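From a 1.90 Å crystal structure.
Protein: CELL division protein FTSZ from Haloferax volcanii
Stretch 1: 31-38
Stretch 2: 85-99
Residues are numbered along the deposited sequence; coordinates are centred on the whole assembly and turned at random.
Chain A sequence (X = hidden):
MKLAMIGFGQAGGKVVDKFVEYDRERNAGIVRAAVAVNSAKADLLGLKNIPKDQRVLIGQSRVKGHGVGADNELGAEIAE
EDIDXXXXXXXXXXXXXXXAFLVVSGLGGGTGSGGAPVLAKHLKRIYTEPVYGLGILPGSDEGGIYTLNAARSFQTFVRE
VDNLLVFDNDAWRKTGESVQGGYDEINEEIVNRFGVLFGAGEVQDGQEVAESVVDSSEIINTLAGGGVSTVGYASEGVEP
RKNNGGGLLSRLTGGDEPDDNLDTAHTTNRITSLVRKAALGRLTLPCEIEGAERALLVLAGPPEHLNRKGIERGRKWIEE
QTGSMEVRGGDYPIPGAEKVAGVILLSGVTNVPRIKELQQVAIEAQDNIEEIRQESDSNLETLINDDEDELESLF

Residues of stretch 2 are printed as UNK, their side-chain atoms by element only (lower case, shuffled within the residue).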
# COMPACT_ATOMS: atom_id res chain seq x y z
N VAL A 31 8.70 -2.14 9.56
CA VAL A 31 8.60 -3.52 9.07
C VAL A 31 9.10 -4.49 10.13
O VAL A 31 10.28 -4.84 10.17
CB VAL A 31 9.39 -3.70 7.76
CG1 VAL A 31 9.05 -5.04 7.12
CG2 VAL A 31 9.11 -2.55 6.81
N ARG A 32 8.18 -4.92 10.99
CA ARG A 32 8.54 -5.80 12.10
C ARG A 32 8.78 -7.22 11.57
O ARG A 32 9.54 -8.00 12.15
CB ARG A 32 7.43 -5.80 13.16
CG ARG A 32 7.74 -6.66 14.37
CD ARG A 32 8.96 -6.15 15.13
NE ARG A 32 9.46 -7.15 16.08
CZ ARG A 32 10.62 -7.79 15.96
NH1 ARG A 32 11.41 -7.55 14.93
NH2 ARG A 32 10.99 -8.68 16.87
N ALA A 33 8.13 -7.53 10.46
CA ALA A 33 8.33 -8.81 9.79
C ALA A 33 8.09 -8.65 8.31
O ALA A 33 7.15 -7.97 7.90
CB ALA A 33 7.40 -9.86 10.35
N ALA A 34 8.92 -9.28 7.49
CA ALA A 34 8.71 -9.26 6.05
C ALA A 34 8.77 -10.67 5.47
O ALA A 34 9.68 -11.45 5.78
CB ALA A 34 9.69 -8.34 5.38
N VAL A 35 7.79 -11.00 4.64
CA VAL A 35 7.70 -12.31 3.99
C VAL A 35 7.37 -12.11 2.51
O VAL A 35 6.64 -11.18 2.16
CB VAL A 35 6.62 -13.20 4.68
CG1 VAL A 35 6.35 -14.46 3.88
CG2 VAL A 35 7.05 -13.56 6.12
N ALA A 36 7.93 -12.95 1.65
CA ALA A 36 7.67 -12.90 0.20
C ALA A 36 7.15 -14.25 -0.26
O ALA A 36 7.73 -15.30 0.06
CB ALA A 36 8.93 -12.55 -0.56
N VAL A 37 6.05 -14.23 -1.00
CA VAL A 37 5.43 -15.46 -1.50
C VAL A 37 5.38 -15.39 -3.01
O VAL A 37 4.91 -14.40 -3.57
CB VAL A 37 3.99 -15.65 -0.99
CG1 VAL A 37 3.44 -17.01 -1.44
CG2 VAL A 37 3.93 -15.52 0.54
N ASN A 38 5.85 -16.44 -3.67
CA ASN A 38 5.84 -16.46 -5.14
C ASN A 38 5.82 -17.89 -5.66
O ASN A 38 6.09 -18.83 -4.90
CB ASN A 38 7.03 -15.67 -5.70
CG ASN A 38 6.76 -15.07 -7.09
OD1 ASN A 38 6.02 -15.63 -7.91
ND2 ASN A 38 7.37 -13.92 -7.36
N UNK A 85 2.16 -23.70 3.46
CA UNK A 85 3.56 -23.32 3.23
C UNK A 85 3.77 -21.87 3.65
O UNK A 85 4.78 -21.53 4.28
c UNK A 85 4.12 -24.89 1.30
o UNK A 85 5.98 -25.27 -0.12
c UNK A 85 4.78 -24.97 -0.06
c UNK A 85 3.94 -23.47 1.76
o UNK A 85 4.09 -24.72 -1.08
N UNK A 86 2.82 -21.03 3.29
CA UNK A 86 2.89 -19.62 3.65
C UNK A 86 2.79 -19.48 5.16
O UNK A 86 3.59 -18.78 5.79
c UNK A 86 1.82 -19.06 1.46
c UNK A 86 1.95 -17.33 3.29
c UNK A 86 1.79 -18.82 2.96
N UNK A 87 1.83 -20.18 5.75
CA UNK A 87 1.60 -20.13 7.20
C UNK A 87 2.83 -20.62 7.97
O UNK A 87 3.12 -20.13 9.06
c UNK A 87 -0.06 -20.71 9.06
c UNK A 87 0.36 -20.93 7.60
n UNK A 87 0.27 -18.82 10.55
o UNK A 87 -0.83 -18.47 8.62
c UNK A 87 -0.25 -19.23 9.39
N UNK A 88 3.53 -21.58 7.38
CA UNK A 88 4.77 -22.07 7.95
C UNK A 88 5.73 -20.93 8.22
O UNK A 88 6.29 -20.83 9.31
N UNK A 89 5.90 -20.05 7.23
CA UNK A 89 6.76 -18.87 7.36
C UNK A 89 6.21 -17.81 8.30
O UNK A 89 6.97 -17.14 9.00
c UNK A 89 7.00 -18.26 6.00
N UNK A 90 4.90 -17.61 8.26
CA UNK A 90 4.25 -16.64 9.13
C UNK A 90 4.37 -17.07 10.60
O UNK A 90 4.42 -16.23 11.50
c UNK A 90 1.30 -15.76 6.77
c UNK A 90 2.77 -16.45 8.72
c UNK A 90 2.05 -15.52 9.69
c UNK A 90 2.70 -15.86 7.31
N UNK A 91 4.45 -18.38 10.84
CA UNK A 91 4.58 -18.89 12.20
C UNK A 91 5.87 -18.46 12.91
O UNK A 91 6.01 -18.64 14.12
c UNK A 91 4.47 -20.42 12.21
o UNK A 91 2.11 -20.11 12.27
c UNK A 91 3.05 -20.91 12.05
o UNK A 91 2.87 -22.09 11.70
N UNK A 92 6.81 -17.91 12.16
CA UNK A 92 8.07 -17.44 12.73
C UNK A 92 8.01 -15.95 13.08
O UNK A 92 8.85 -15.44 13.81
c UNK A 92 9.23 -17.73 11.78
o UNK A 92 9.28 -19.11 11.45
N UNK A 93 7.00 -15.28 12.55
CA UNK A 93 6.75 -13.87 12.84
C UNK A 93 6.21 -13.66 14.25
O UNK A 93 5.26 -14.32 14.65
c UNK A 93 6.30 -13.21 10.45
c UNK A 93 5.30 -12.76 9.40
c UNK A 93 5.71 -13.30 11.85
c UNK A 93 5.17 -11.95 12.32
N UNK A 94 6.81 -12.72 15.00
CA UNK A 94 6.27 -12.38 16.32
C UNK A 94 5.00 -11.53 16.16
O UNK A 94 5.04 -10.30 16.24
c UNK A 94 8.06 -10.89 15.77
c UNK A 94 7.39 -11.55 16.95
c UNK A 94 7.95 -11.86 14.62
N UNK A 95 3.88 -12.21 15.92
CA UNK A 95 2.63 -11.54 15.59
C UNK A 95 2.11 -10.67 16.74
O UNK A 95 1.51 -9.62 16.49
c UNK A 95 0.22 -11.86 14.86
c UNK A 95 1.55 -12.55 15.12
c UNK A 95 2.03 -13.27 13.86
N UNK A 96 2.36 -11.07 17.99
CA UNK A 96 1.95 -10.25 19.13
C UNK A 96 2.61 -8.88 19.12
O UNK A 96 2.17 -7.97 19.83
n UNK A 96 0.05 -12.18 20.70
c UNK A 96 1.79 -13.48 20.92
c UNK A 96 1.43 -12.19 20.69
n UNK A 96 0.64 -14.21 21.06
c UNK A 96 -0.40 -13.40 20.92
c UNK A 96 2.25 -10.96 20.46
N UNK A 97 3.66 -8.71 18.32
CA UNK A 97 4.39 -7.45 18.30
C UNK A 97 4.03 -6.57 17.10
O UNK A 97 4.69 -5.56 16.86
c UNK A 97 5.90 -7.68 18.34
o UNK A 97 8.22 -9.66 20.39
c UNK A 97 6.40 -8.30 19.65
c UNK A 97 7.83 -8.83 19.54
o UNK A 97 8.56 -8.41 18.61
N UNK A 98 2.99 -6.94 16.36
CA UNK A 98 2.57 -6.11 15.23
C UNK A 98 1.18 -5.51 15.44
O UNK A 98 0.32 -6.10 16.10
c UNK A 98 3.92 -7.65 13.74
c UNK A 98 1.43 -7.77 13.69
c UNK A 98 2.63 -6.86 13.87
N UNK A 99 0.99 -4.32 14.87
CA UNK A 99 -0.29 -3.62 14.91
C UNK A 99 -1.23 -4.09 13.80
O UNK A 99 -2.45 -4.04 13.95
c UNK A 99 -0.06 -2.11 14.77
o UNK A 99 0.42 -1.86 17.07
c UNK A 99 0.75 -1.55 15.91
o UNK A 99 1.73 -0.82 15.65

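Position 85 carries three side-chain carbons, the third holding two oxygens. An unbranched chain of that length ending in a carboxylate is Glu 85; it lies out of reach of stretch 1. Position 86 has one carbon bearing two more, the beta-branched pattern of Val 86. Its CA-to-CB bond points sideways, yet CG1 comes within 3.8 Å of Val 37 CG2.

Position 87 has three carbons, the third bearing one oxygen and one nitrogen: an amide, Gln 87. It lies out of reach of the strand and bonds forward along its own stretch. Position 88 has no side-chain atoms, so it is Gly 88. An ideal CB here would meet nothing of stretch 1, but would sit 3.2 Å from Glu 85 O, one turn back.

At position 89 a single carbon identifies Ala 89. Its CB points toward the strand and lies 4.4 Å from Val 35 CG1, a loose apolar contact. Position 90 has four carbons, forked at the first with one arm two carbons long: Ile 90. Its CA-to-CB bond points sideways, and Ile 90 makes no contact with stretch 1.

Position 91 has two carbons, the second with two oxygens, hence Asp 91. Its OD1 accepts a hydrogen bond from Gln 87 NE2 at 2.8 Å, with an N-H...acceptor angle of 156°. Position 92, one carbon followed by one oxygen, is Ser 92, exposed and out of reach of stretch 1.

Position 93 repeats the four-carbon fork with one long arm, giving Ile 93. A type I turn starting at Ile 90, with Ile 93 N donating to Ile 90 O at 2.9 Å, brings it round to face the strand. Its CG1 lies 3.5 Å from Ala 33 CB, and its CD1 lies 3.8 Å from Val 35 CG2.

Position 94 has three carbons closing a ring onto the backbone nitrogen: Pro 94. Its CG lies over one face of the Arg 32 guanidinium, 3.8 Å from NH2 of that arginine. Position 95, one carbon with two branches, is Val 95, pointing away. Position 96 has one carbon and a five-membered ring of three carbons and two nitrogens, His 96, which is out of reach.

Position 97 has three carbons ending in two oxygens: Glu 97. Its OE1 accepts hydrogen bonds from Arg 32 NE and Arg 32 NH2, both at 3.0 Å, as part of a salt bridge near the guanidinium plane. Position 98, again one carbon with two branches, is Val 98, whose CG1 lies 4.0 Å from Arg 32 CG. Position 99, two carbons with two terminal oxygens, is Asp 99, without contact.

The contact follows strand alternation: Ala 33, Val 35 and Val 37 point toward stretch 2, whereas Ala 34 points away. Their apolar packing is buried; at the exposed end, Arg 32 adds its salt bridge and proline-covered face. Together the two stretches bury 437 Å².

Stretch 2 85-99: EVQGAIDSIPVHEVD
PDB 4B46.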